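Local coordinates for ribokinase RBSK (Mycobacterium tuberculosis, PDB 3GO6) that phosphorylates D-ribose, probably at O-5, using ATP and a divalent cation such as magnesium, and works as a homodimer, at the interface of chains A and B. Numbering follows the deposited sequence. Chains: chain A/B, Ribokinase RBSK.

The interface of chains A and B. Residues chain A 58, 124-126, 152; chain B 45-47.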
# COMPACT_ATOMS: atom_id res chain seq x y z
N LYS A 58 3.30 4.73 -14.83
CA LYS A 58 4.18 4.58 -16.00
C LYS A 58 4.10 5.76 -16.98
O LYS A 58 5.13 6.23 -17.47
CB LYS A 58 3.85 3.30 -16.79
CG LYS A 58 4.32 2.04 -16.12
CD LYS A 58 4.05 0.83 -17.05
CE LYS A 58 4.20 -0.47 -16.27
NZ LYS A 58 5.39 -0.47 -15.32
N VAL A 124 5.89 -4.32 -8.75
CA VAL A 124 4.89 -3.26 -8.89
C VAL A 124 3.50 -3.90 -9.03
O VAL A 124 3.33 -4.82 -9.85
CB VAL A 124 5.21 -2.34 -10.11
CG1 VAL A 124 4.07 -1.31 -10.38
CG2 VAL A 124 6.53 -1.61 -9.91
N LEU A 125 2.54 -3.41 -8.24
CA LEU A 125 1.16 -3.85 -8.31
C LEU A 125 0.27 -2.62 -8.46
O LEU A 125 0.36 -1.69 -7.64
CB LEU A 125 0.77 -4.57 -7.01
CG LEU A 125 -0.68 -4.96 -6.80
CD1 LEU A 125 -1.13 -5.96 -7.84
CD2 LEU A 125 -0.92 -5.52 -5.38
N VAL A 126 -0.62 -2.64 -9.46
CA VAL A 126 -1.36 -1.42 -9.84
C VAL A 126 -2.86 -1.68 -9.80
O VAL A 126 -3.34 -2.65 -10.40
CB VAL A 126 -1.00 -0.94 -11.27
CG1 VAL A 126 -1.80 0.33 -11.64
CG2 VAL A 126 0.51 -0.69 -11.41
N GLU A 152 -1.23 0.10 -19.10
CA GLU A 152 -2.11 0.16 -17.91
C GLU A 152 -3.47 0.79 -18.25
O GLU A 152 -4.48 0.52 -17.58
CB GLU A 152 -1.46 0.92 -16.74
CG GLU A 152 -0.09 0.36 -16.28
CD GLU A 152 0.47 1.12 -15.06
OE1 GLU A 152 -0.09 2.20 -14.69
OE2 GLU A 152 1.44 0.63 -14.46
N THR B 45 5.34 -5.93 -13.39
CA THR B 45 4.16 -5.14 -13.05
C THR B 45 2.93 -5.99 -13.30
O THR B 45 2.74 -6.54 -14.40
CB THR B 45 4.07 -3.89 -13.94
OG1 THR B 45 5.24 -3.09 -13.75
CG2 THR B 45 2.80 -3.04 -13.59
N VAL B 46 2.07 -6.05 -12.28
CA VAL B 46 0.83 -6.79 -12.34
C VAL B 46 -0.33 -5.79 -12.12
O VAL B 46 -0.19 -4.86 -11.32
CB VAL B 46 0.87 -7.92 -11.26
CG1 VAL B 46 -0.48 -8.32 -10.74
CG2 VAL B 46 1.63 -9.13 -11.82
N LEU B 47 -1.45 -5.99 -12.81
CA LEU B 47 -2.69 -5.23 -12.57
C LEU B 47 -3.66 -5.97 -11.65
O LEU B 47 -3.98 -7.14 -11.90
CB LEU B 47 -3.42 -4.92 -13.89
CG LEU B 47 -2.70 -4.00 -14.89
CD1 LEU B 47 -3.51 -3.90 -16.17
CD2 LEU B 47 -2.43 -2.61 -14.33
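The backbone N of A:Val126 donates to the carbonyl O of B:Val46 over 2.9 Å. The N of the same B:Val46 donates over 3.0 Å to the carbonyl O of A:Val124, two residues before A:Val126. B:Val46 is thus held through both its N and its O, and the short strand 45-47 of chain B pairs in parallel with strand 122-127 of chain A, continuing its sheet across the dimer.

Side chains alternate about this seam. On the face turned towards the substrate pocket, B:Thr45 lies alongside A:Val124, pointing the same way. The hydroxyl OG1 of B:Thr45, anti to the carbonyl carbon (chi1 -59°), meets the side-chain amine NZ of A:Lys58 tip to tip and accepts a 3.1 Å hydrogen bond. The lysine runs extended as far as CE and then bends at its last torsion (chi4 -42°), which brings NZ to the hydroxyl. The methyl CG2 of B:Thr45 turns instead to the valines, 3.9 Å from CG1 of A:Val124 and equally near CG2 of A:Val126. The carboxylate of A:Glu152 comes at about a right angle to this threonine, with OE2 of A:Glu152 in van der Waals contact 4.0 Å from the methyl CG2 of B:Thr45.

B:Leu47 follows on the same face, side by side with A:Val126, and the CD2 of B:Leu47 sits 3.8 Å from CB of A:Val126. On the opposite face A:Leu125 and B:Val46 meet through CD1 and CG1.

A:Lys58 and A:Glu152 both line the ribose pocket, so the partner subunit touches residues of the substrate site directly and may steady them. The patch belongs to the beta lid of this PfkB-family kinase, where the strands of two subunits join; A:Lys58 opens helix 58-68, A:Glu152 lies in a loop, and the predicted catalytic base A:Asp248 is about 9 Å from the patch centre.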